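Local atomic coordinates of separin (Saccharomyces cerevisiae, PDB entry 5U1T), a protein that acts as a caspase-like cysteine protease that cleaves the MCD1/SCC1 subunit of cohesin at the onset of anaphase and is held inactive by securin for most of the cell cycle. Residues D1534-I1537 / D1538-S1541; Y1566-S1569 / K1570-V1574; L1422-T1425 / E1426-K1430; T1197-V1200 / E1201-N1204. All coordinates share one frame; numbering follows the deposited sequence.

Contact 1. Residues D1534-I1537 / D1538-S1541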
loop_
_atom_site.group_PDB
_atom_site.type_symbol
_atom_site.label_atom_id
_atom_site.label_comp_id
_atom_site.label_asym_id
_atom_site.label_seq_id
_atom_site.Cartn_x
_atom_site.Cartn_y
_atom_site.Cartn_z
ATOM N N ASP A 1534 27.593 -23.270 -40.877
ATOM C CA ASP A 1534 28.990 -23.435 -40.454
ATOM C C ASP A 1534 30.033 -23.504 -41.572
ATOM O O ASP A 1534 31.066 -22.841 -41.467
ATOM C CB ASP A 1534 29.119 -24.658 -39.506
ATOM C CG ASP A 1534 29.264 -25.991 -40.232
ATOM O OD1 ASP A 1534 28.263 -26.522 -40.756
ATOM O OD2 ASP A 1534 30.384 -26.549 -40.233
ATOM N N LYS A 1535 29.792 -24.257 -42.642
ATOM C CA LYS A 1535 30.813 -24.349 -43.701
ATOM C C LYS A 1535 31.143 -22.990 -44.317
ATOM O O LYS A 1535 32.314 -22.652 -44.491
ATOM C CB LYS A 1535 30.388 -25.313 -44.816
ATOM C CG LYS A 1535 30.322 -26.756 -44.387
ATOM C CD LYS A 1535 29.887 -27.661 -45.513
ATOM C CE LYS A 1535 30.414 -29.057 -45.252
ATOM N NZ LYS A 1535 31.904 -29.006 -45.155
ATOM N N ASP A 1536 30.109 -22.217 -44.639
ATOM C CA ASP A 1536 30.283 -20.921 -45.294
ATOM C C ASP A 1536 30.952 -19.882 -44.401
ATOM O O ASP A 1536 31.818 -19.127 -44.848
ATOM C CB ASP A 1536 28.933 -20.397 -45.764
ATOM C CG ASP A 1536 28.803 -20.400 -47.249
ATOM O OD1 ASP A 1536 29.692 -20.967 -47.931
ATOM O OD2 ASP A 1536 27.808 -19.826 -47.736
ATOM N N ILE A 1537 30.537 -19.836 -43.139
ATOM C CA ILE A 1537 31.028 -18.808 -42.235
ATOM C C ILE A 1537 32.485 -19.093 -41.895
ATOM O O ILE A 1537 33.292 -18.167 -41.756
ATOM C CB ILE A 1537 30.168 -18.711 -40.941
ATOM C CG1 ILE A 1537 30.586 -17.501 -40.098
ATOM C CG2 ILE A 1537 30.238 -20.001 -40.122
ATOM C CD1 ILE A 1537 30.452 -16.185 -40.810
ATOM N N ASP A 1538 32.821 -20.379 -41.794
ATOM C CA ASP A 1538 34.184 -20.795 -41.510
ATOM C C ASP A 1538 35.094 -20.556 -42.702
ATOM O O ASP A 1538 36.275 -20.279 -42.513
ATOM C CB ASP A 1538 34.221 -22.258 -41.098
ATOM C CG ASP A 1538 33.647 -22.479 -39.722
ATOM O OD1 ASP A 1538 33.453 -21.477 -38.990
ATOM O OD2 ASP A 1538 33.391 -23.655 -39.371
ATOM N N LYS A 1539 34.549 -20.666 -43.920
ATOM C CA LYS A 1539 35.249 -20.200 -45.118
ATOM C C LYS A 1539 35.621 -18.729 -44.899
ATOM O O LYS A 1539 36.779 -18.349 -45.050
ATOM C CB LYS A 1539 34.392 -20.349 -46.389
ATOM C CG LYS A 1539 34.425 -21.712 -47.086
ATOM C CD LYS A 1539 34.005 -21.572 -48.564
ATOM C CE LYS A 1539 34.269 -22.837 -49.402
ATOM N NZ LYS A 1539 33.411 -23.998 -48.988
ATOM N N PHE A 1540 34.637 -17.924 -44.506
ATOM C CA PHE A 1540 34.843 -16.498 -44.287
ATOM C C PHE A 1540 35.866 -16.232 -43.186
ATOM O O PHE A 1540 36.758 -15.406 -43.347
ATOM C CB PHE A 1540 33.501 -15.810 -43.960
ATOM C CG PHE A 1540 33.642 -14.393 -43.467
ATOM C CD1 PHE A 1540 33.809 -13.348 -44.357
ATOM C CD2 PHE A 1540 33.613 -14.109 -42.112
ATOM C CE1 PHE A 1540 33.951 -12.049 -43.904
ATOM C CE2 PHE A 1540 33.753 -12.817 -41.653
ATOM C CZ PHE A 1540 33.920 -11.788 -42.543
ATOM N N SER A 1541 35.732 -16.921 -42.064
ATOM C CA SER A 1541 36.665 -16.746 -40.955
ATOM C C SER A 1541 38.102 -17.062 -41.355
ATOM O O SER A 1541 39.015 -16.281 -41.073
ATOM C CB SER A 1541 36.263 -17.624 -39.774
ATOM O OG SER A 1541 34.967 -17.284 -39.333
#

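Contact 2. Residues Y1566-S1569 / K1570-V1574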
loop_
_atom_site.group_PDB
_atom_site.type_symbol
_atom_site.label_atom_id
_atom_site.label_comp_id
_atom_site.label_asym_id
_atom_site.label_seq_id
_atom_site.Cartn_x
_atom_site.Cartn_y
_atom_site.Cartn_z
ATOM N N TYR A 1566 39.095 -3.598 -44.461
ATOM C CA TYR A 1566 39.365 -4.108 -45.799
ATOM C C TYR A 1566 39.340 -5.638 -45.795
ATOM O O TYR A 1566 38.825 -6.254 -46.731
ATOM C CB TYR A 1566 40.718 -3.600 -46.340
ATOM C CG TYR A 1566 40.787 -2.114 -46.686
ATOM C CD1 TYR A 1566 40.053 -1.578 -47.746
ATOM C CD2 TYR A 1566 41.601 -1.255 -45.964
ATOM C CE1 TYR A 1566 40.116 -0.209 -48.058
ATOM C CE2 TYR A 1566 41.672 0.100 -46.270
ATOM C CZ TYR A 1566 40.933 0.619 -47.314
ATOM O OH TYR A 1566 41.030 1.963 -47.590
ATOM N N ALA A 1567 39.873 -6.246 -44.731
ATOM C CA ALA A 1567 39.955 -7.705 -44.645
ATOM C C ALA A 1567 38.575 -8.337 -44.668
ATOM O O ALA A 1567 38.389 -9.401 -45.242
ATOM C CB ALA A 1567 40.695 -8.135 -43.400
ATOM N N VAL A 1568 37.606 -7.683 -44.046
ATOM C CA VAL A 1568 36.259 -8.217 -44.031
ATOM C C VAL A 1568 35.594 -8.095 -45.405
ATOM O O VAL A 1568 35.052 -9.072 -45.919
ATOM C CB VAL A 1568 35.396 -7.519 -42.961
ATOM C CG1 VAL A 1568 33.918 -7.769 -43.219
ATOM C CG2 VAL A 1568 35.787 -8.011 -41.574
ATOM N N SER A 1569 35.645 -6.912 -46.010
ATOM C CA SER A 1569 34.959 -6.702 -47.286
ATOM C C SER A 1569 35.562 -7.513 -48.435
ATOM O O SER A 1569 34.873 -7.850 -49.403
ATOM C CB SER A 1569 34.956 -5.218 -47.653
ATOM O OG SER A 1569 36.276 -4.734 -47.794
ATOM N N LYS A 1570 36.846 -7.828 -48.328
ATOM C CA LYS A 1570 37.489 -8.679 -49.315
ATOM C C LYS A 1570 37.147 -10.154 -49.047
ATOM O O LYS A 1570 37.285 -10.986 -49.930
ATOM C CB LYS A 1570 39.011 -8.453 -49.315
ATOM C CG LYS A 1570 39.673 -8.408 -50.714
ATOM C CD LYS A 1570 38.987 -7.412 -51.674
ATOM C CE LYS A 1570 39.817 -7.151 -52.948
ATOM N NZ LYS A 1570 40.407 -8.415 -53.509
ATOM N N SER A 1571 36.674 -10.475 -47.846
ATOM C CA SER A 1571 36.416 -11.871 -47.475
ATOM C C SER A 1571 34.961 -12.314 -47.599
ATOM O O SER A 1571 34.670 -13.502 -47.475
ATOM C CB SER A 1571 36.868 -12.138 -46.033
ATOM O OG SER A 1571 38.264 -11.967 -45.884
ATOM N N ARG A 1572 34.043 -11.372 -47.807
ATOM C CA ARG A 1572 32.635 -11.730 -47.940
ATOM C C ARG A 1572 32.428 -12.728 -49.088
ATOM O O ARG A 1572 31.736 -13.742 -48.931
ATOM C CB ARG A 1572 31.770 -10.475 -48.149
ATOM C CG ARG A 1572 31.837 -9.476 -46.997
ATOM C CD ARG A 1572 30.754 -8.413 -47.074
ATOM N NE ARG A 1572 30.113 -8.259 -45.769
ATOM C CZ ARG A 1572 30.377 -7.283 -44.908
ATOM N NH1 ARG A 1572 31.256 -6.335 -45.214
ATOM N NH2 ARG A 1572 29.755 -7.252 -43.750
ATOM N N GLY A 1573 33.069 -12.453 -50.226
ATOM C CA GLY A 1573 32.877 -13.231 -51.433
ATOM C C GLY A 1573 33.129 -14.733 -51.368
ATOM O O GLY A 1573 32.627 -15.462 -52.227
ATOM N N VAL A 1574 33.890 -15.213 -50.380
ATOM C CA VAL A 1574 34.183 -16.643 -50.308
ATOM C C VAL A 1574 32.942 -17.464 -49.964
ATOM O O VAL A 1574 32.891 -18.657 -50.249
ATOM C CB VAL A 1574 35.296 -16.961 -49.281
ATOM C CG1 VAL A 1574 36.597 -16.312 -49.697
ATOM C CG2 VAL A 1574 34.893 -16.521 -47.888
#

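Contact 3. Residues L1422-T1425 / E1426-K1430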
loop_
_atom_site.group_PDB
_atom_site.type_symbol
_atom_site.label_atom_id
_atom_site.label_comp_id
_atom_site.label_asym_id
_atom_site.label_seq_id
_atom_site.Cartn_x
_atom_site.Cartn_y
_atom_site.Cartn_z
ATOM N N LEU A 1422 29.591 -28.087 -32.933
ATOM C CA LEU A 1422 30.149 -27.577 -34.180
ATOM C C LEU A 1422 31.453 -28.288 -34.484
ATOM O O LEU A 1422 32.523 -27.676 -34.492
ATOM C CB LEU A 1422 30.394 -26.070 -34.102
ATOM C CG LEU A 1422 29.217 -25.101 -34.173
ATOM C CD1 LEU A 1422 29.721 -23.685 -33.981
ATOM C CD2 LEU A 1422 28.488 -25.248 -35.493
ATOM N N SER A 1423 31.370 -29.580 -34.760
ATOM C CA SER A 1423 32.556 -30.408 -34.707
ATOM C C SER A 1423 33.437 -30.277 -35.946
ATOM O O SER A 1423 34.642 -30.538 -35.881
ATOM C CB SER A 1423 32.141 -31.857 -34.464
ATOM O OG SER A 1423 31.520 -31.969 -33.179
ATOM N N ARG A 1424 32.849 -29.856 -37.064
ATOM C CA ARG A 1424 33.610 -29.637 -38.304
ATOM C C ARG A 1424 34.392 -28.336 -38.201
ATOM O O ARG A 1424 35.502 -28.204 -38.724
ATOM C CB ARG A 1424 32.668 -29.593 -39.515
ATOM C CG ARG A 1424 33.295 -29.826 -40.900
ATOM C CD ARG A 1424 32.184 -29.860 -41.970
ATOM N NE ARG A 1424 30.926 -30.373 -41.404
ATOM C CZ ARG A 1424 29.791 -29.675 -41.288
ATOM N NH1 ARG A 1424 28.709 -30.234 -40.745
ATOM N NH2 ARG A 1424 29.735 -28.429 -41.720
ATOM N N THR A 1425 33.776 -27.367 -37.530
ATOM C CA THR A 1425 34.422 -26.099 -37.240
ATOM C C THR A 1425 35.630 -26.374 -36.364
ATOM O O THR A 1425 36.726 -25.871 -36.624
ATOM C CB THR A 1425 33.475 -25.111 -36.531
ATOM O OG1 THR A 1425 32.269 -24.975 -37.289
ATOM C CG2 THR A 1425 34.146 -23.757 -36.374
ATOM N N GLU A 1426 35.428 -27.183 -35.329
ATOM C CA GLU A 1426 36.540 -27.554 -34.474
ATOM C C GLU A 1426 37.650 -28.170 -35.309
ATOM O O GLU A 1426 38.800 -27.794 -35.151
ATOM C CB GLU A 1426 36.116 -28.514 -33.376
ATOM C CG GLU A 1426 37.233 -28.760 -32.366
ATOM C CD GLU A 1426 36.832 -29.710 -31.245
ATOM O OE1 GLU A 1426 36.257 -29.255 -30.232
ATOM O OE2 GLU A 1426 37.094 -30.920 -31.385
ATOM N N SER A 1427 37.293 -29.075 -36.218
ATOM C CA SER A 1427 38.281 -29.723 -37.091
ATOM C C SER A 1427 39.120 -28.721 -37.863
ATOM O O SER A 1427 40.339 -28.875 -37.964
ATOM C CB SER A 1427 37.607 -30.667 -38.092
ATOM O OG SER A 1427 36.750 -31.594 -37.450
ATOM N N LYS A 1428 38.464 -27.700 -38.411
ATOM C CA LYS A 1428 39.149 -26.728 -39.255
ATOM C C LYS A 1428 40.145 -25.871 -38.491
ATOM O O LYS A 1428 41.242 -25.618 -38.978
ATOM C CB LYS A 1428 38.146 -25.811 -39.962
ATOM C CG LYS A 1428 37.288 -26.530 -40.985
ATOM C CD LYS A 1428 36.296 -25.601 -41.645
ATOM C CE LYS A 1428 35.467 -26.346 -42.683
ATOM N NZ LYS A 1428 34.464 -25.453 -43.330
ATOM N N PHE A 1429 39.778 -25.429 -37.297
ATOM C CA PHE A 1429 40.587 -24.433 -36.605
ATOM C C PHE A 1429 41.467 -25.001 -35.499
ATOM O O PHE A 1429 42.352 -24.302 -34.997
ATOM C CB PHE A 1429 39.679 -23.342 -36.043
ATOM C CG PHE A 1429 39.055 -22.496 -37.104
ATOM C CD1 PHE A 1429 39.767 -21.452 -37.680
ATOM C CD2 PHE A 1429 37.773 -22.760 -37.555
ATOM C CE1 PHE A 1429 39.198 -20.670 -38.672
ATOM C CE2 PHE A 1429 37.196 -21.979 -38.555
ATOM C CZ PHE A 1429 37.909 -20.932 -39.111
ATOM N N LYS A 1430 41.223 -26.263 -35.141
ATOM C CA LYS A 1430 42.007 -26.979 -34.132
ATOM C C LYS A 1430 43.488 -26.716 -34.355
ATOM O O LYS A 1430 44.207 -26.332 -33.434
ATOM C CB LYS A 1430 41.705 -28.484 -34.188
ATOM C CG LYS A 1430 42.222 -29.297 -33.014
ATOM C CD LYS A 1430 41.660 -30.732 -32.993
ATOM C CE LYS A 1430 40.133 -30.745 -32.845
ATOM N NZ LYS A 1430 39.628 -31.978 -32.155
#

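Contact 4. Residues T1197-V1200 / E1201-N1204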
loop_
_atom_site.group_PDB
_atom_site.type_symbol
_atom_site.label_atom_id
_atom_site.label_comp_id
_atom_site.label_asym_id
_atom_site.label_seq_id
_atom_site.Cartn_x
_atom_site.Cartn_y
_atom_site.Cartn_z
ATOM N N THR A 1197 15.842 -21.842 -40.544
ATOM C CA THR A 1197 16.484 -22.922 -41.308
ATOM C C THR A 1197 17.753 -23.403 -40.625
ATOM O O THR A 1197 18.286 -24.464 -40.932
ATOM C CB THR A 1197 16.855 -22.477 -42.737
ATOM O OG1 THR A 1197 17.781 -21.387 -42.667
ATOM C CG2 THR A 1197 15.623 -22.053 -43.522
ATOM N N THR A 1198 18.213 -22.598 -39.680
ATOM C CA THR A 1198 19.515 -22.761 -39.085
ATOM C C THR A 1198 19.465 -23.618 -37.810
ATOM O O THR A 1198 20.408 -24.361 -37.523
ATOM C CB THR A 1198 20.111 -21.365 -38.827
ATOM O OG1 THR A 1198 21.113 -21.092 -39.817
ATOM C CG2 THR A 1198 20.669 -21.222 -37.430
ATOM N N SER A 1199 18.345 -23.550 -37.088
ATOM C CA SER A 1199 18.178 -24.220 -35.799
ATOM C C SER A 1199 18.302 -25.742 -35.852
ATOM O O SER A 1199 17.708 -26.403 -36.709
ATOM C CB SER A 1199 16.819 -23.866 -35.199
ATOM O OG SER A 1199 15.784 -24.463 -35.961
ATOM N N VAL A 1200 19.054 -26.285 -34.898
ATOM C CA VAL A 1200 19.303 -27.723 -34.798
ATOM C C VAL A 1200 18.022 -28.558 -34.764
ATOM O O VAL A 1200 18.034 -29.711 -35.202
ATOM C CB VAL A 1200 20.155 -28.058 -33.552
ATOM C CG1 VAL A 1200 21.538 -27.448 -33.684
ATOM C CG2 VAL A 1200 19.475 -27.567 -32.280
ATOM N N GLU A 1201 16.927 -27.981 -34.256
ATOM C CA GLU A 1201 15.617 -28.622 -34.343
ATOM C C GLU A 1201 15.316 -29.021 -35.784
ATOM O O GLU A 1201 14.956 -30.168 -36.054
ATOM C CB GLU A 1201 14.514 -27.704 -33.818
ATOM C CG GLU A 1201 14.026 -28.047 -32.407
ATOM C CD GLU A 1201 12.657 -27.428 -32.088
ATOM O OE1 GLU A 1201 11.941 -27.044 -33.046
ATOM O OE2 GLU A 1201 12.299 -27.327 -30.887
ATOM N N VAL A 1202 15.505 -28.075 -36.707
ATOM C CA VAL A 1202 15.215 -28.299 -38.119
ATOM C C VAL A 1202 16.243 -29.179 -38.838
ATOM O O VAL A 1202 15.882 -30.158 -39.502
ATOM C CB VAL A 1202 15.121 -26.963 -38.877
ATOM C CG1 VAL A 1202 14.995 -27.204 -40.379
ATOM C CG2 VAL A 1202 13.966 -26.128 -38.351
ATOM N N THR A 1203 17.521 -28.825 -38.722
ATOM C CA THR A 1203 18.562 -29.533 -39.460
ATOM C C THR A 1203 18.667 -30.980 -38.998
ATOM O O THR A 1203 18.983 -31.859 -39.799
ATOM C CB THR A 1203 19.942 -28.843 -39.325
ATOM O OG1 THR A 1203 20.197 -28.528 -37.952
ATOM C CG2 THR A 1203 19.980 -27.553 -40.146
ATOM N N ASN A 1204 18.306 -31.228 -37.753
ATOM C CA ASN A 1204 18.363 -32.564 -37.190
ATOM C C ASN A 1204 17.370 -33.497 -37.824
ATOM O O ASN A 1204 17.562 -34.688 -37.834
ATOM C CB ASN A 1204 18.035 -32.511 -35.711
ATOM C CG ASN A 1204 19.254 -32.571 -34.832
ATOM O OD1 ASN A 1204 20.356 -32.807 -35.289
ATOM N ND2 ASN A 1204 19.050 -32.356 -33.552
#

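Contact 1. Residues D1534-I1537 / D1538-S1541
Ile1537 and Phe1540 meet on the buried side of the first turns of helix 1534-1548, where CD1 of Ile1537 approaches CD2 of the Phe1540 ring obliquely at 4.0 Å. CG1 of Ile1537 stands anti to the backbone N (chi1 -172°), which carries the CD1 methyl forward along the helix to the ring. The carbonyl oxygen of Ile1537 is gripped twice by one residue: Ser1541 N donates to it at 2.8 Å, and Ser1541 OG, coming from above the carbonyl plane, adds a bond of 3.1 Å to the same Ile1537 O. Asp1538 folds back one turn, and its OD2 comes within 4.3 Å of OD2 of Asp1534. This closeness of like charges is probably eased by outside partners, since Asp1534 forms a salt bridge with Arg1424 and Asp1538 OD2 is hydrogen-bonded to Thr1425 OG1. With an alanine at Asp1538 the carboxylate is gone, and the Thr1425 hydroxyl would probably lose its mate on this helix and be left free to turn. Lys1539 makes the looser, solvent-facing side, its NZ staying 4.9 Å from OD1 of Asp1536, whose carboxylate instead receives the backbone N of His1576 and of Leu1577. Lys1535 packs on an acidic side chain of another protein's chain, which also touches Asp1534. The helix follows strand 1524-1528 of the central sheet and lies between helix 1423-1436, which meets Asp1534 and Asp1538, and helix 1564-1571, which meets Phe1540.

Contact 2. Residues Y1566-S1569 / K1570-V1574
Ser1571 turns OG anti to its own carbonyl carbon (chi1 -63°), back toward the preceding turn, where the hydroxyl donates to Ala1567 O at 2.6 Å, nearly along the C=O axis. Arg1572 sets CG in the same way (chi1 -61°), and a bend at chi3 then swings the guanidinium alongside Val1568. There CG1 of Val1568 lies over one face of the flat group, offset toward its rim, with Arg1572 NH1 the nearest atom at 3.6 Å. Arg1572 NE is hydrogen-bonded to the carbonyl of Gly1582, which helps to fix the turn of the guanidinium over the valine. At the other end Ser1569 OG donates to Tyr1566 O at 3.2 Å, and that oxygen also receives Lys1570 N at 3.0 Å. The regular bonding fades beyond this point. Val1568 O takes an i+3 bond from Ser1571 N at 2.9 Å, from well above the carbonyl plane, beside a weak i+4 bond from Arg1572 N, and serine hydroxyls supplement the backbone bonds. These residues belong to helix 1564-1571 and the turn that follows it. The buried side of the helix leans on helix 1534-1548: Ala1567 and Val1568 pack on Leu1544, while Ser1571 touches Phe1540 and Glu1543. The Arg1572 side chain touches Glu1372 and Cys1373 of a loop, and the chain then runs on toward strand 1585-1589.

Contact 3. Residues L1422-T1425 / E1426-K1430
Thr1425 meets Phe1429 one turn further along helix 1423-1436. Its CG2 methyl lies 3.9 Å from CD2 of Phe1429, while Thr1425 O sits at the ring edge, near its plane, 3.4 Å from the same CD2. That oxygen also receives Phe1429 N at 3.2 Å, so backbone and ring converge on one carbonyl. A serine in place of Phe1429 removes the ring and would probably leave the Thr1425 methyl without the ring beside it, opening a gap toward Ile1469 of strand 1465-1469. Glu1426, whose N bonds Leu1422 O, places CG anti to the backbone N (chi1 -172°) and runs out extended. Its OE2 is met by Lys1430 NZ at 2.9 Å, from above the carboxylate plane, in a salt bridge along the helix. Ser1427 grips Ser1423 O twice, through OG at 2.8 Å and through N at 3.0 Å. Arg1424 and Lys1428 approach loosely through their aliphatic parts, the arginine head being directed to Asp1534 instead. These first turns, with Leu1422 as N-cap, open the helix of the beta-alpha-beta unit that links parallel strands 1412-1416 and 1444-1447, a crossover consistent with the caspase-like fold of the protease domain.

Contact 4. Residues T1197-V1200 / E1201-N1204
Ser1199 and Val1202 face each other across the start of the short helix 1200-1203, with the hydroxyl OG of Ser1199 against the CG2 methyl of Val1202 at 3.4 Å. The valine puts that methyl beside its own backbone N and sends CG1 away from it (chi1 173°), so CG2 is the branch turned to the serine. Ser1199 OG finds its polar partner one turn back, in the carbonyl of Gln1196. Thr1203 uses both branches: OG1 lies 3.4 Å from CA of Val1200, and the CG2 methyl, on the other branch, lies 3.6 Å from Thr1197 O. That oxygen is hydrogen-bonded to the indole N-H of Trp1215, and Thr1203 itself touches Trp1215, so helix 1209-1237 backs this side. Ser1199, the N-cap residue, has an extended backbone that breaks helix 1180-1198 from the next one. Its carbonyl accepts Thr1203 N at 3.2 Å and, more weakly, Val1202 N at 2.8 Å. The chemistry is thus that of a helix junction: backbone bonds to the Ser1199 carbonyl close the first turn of the new helix, methyls and hydroxyls pack around them, no charge pair joins the two segments, and the chain of another protein packs against Thr1198, Ser1199, Val1200 and Thr1203.

Contacts 1, 2 and 3 form one packed block of three helices. Contact 1 is the middle member: its centre is 11 Å from that of contact 3 and 12 Å from that of contact 2, and it touches both, whereas the nearest atoms of contacts 2 and 3 remain about 10 Å apart. Contact 4 stands off from this block, about 17 Å from contact 1 between centres. Three of the four nevertheless lie near Cys1497, probably the active-site residue: its side chain is about 4 Å from that of Thr1198 and about 7 Å from those of Ile1537 and Leu1422. Contact 2 lies away from it.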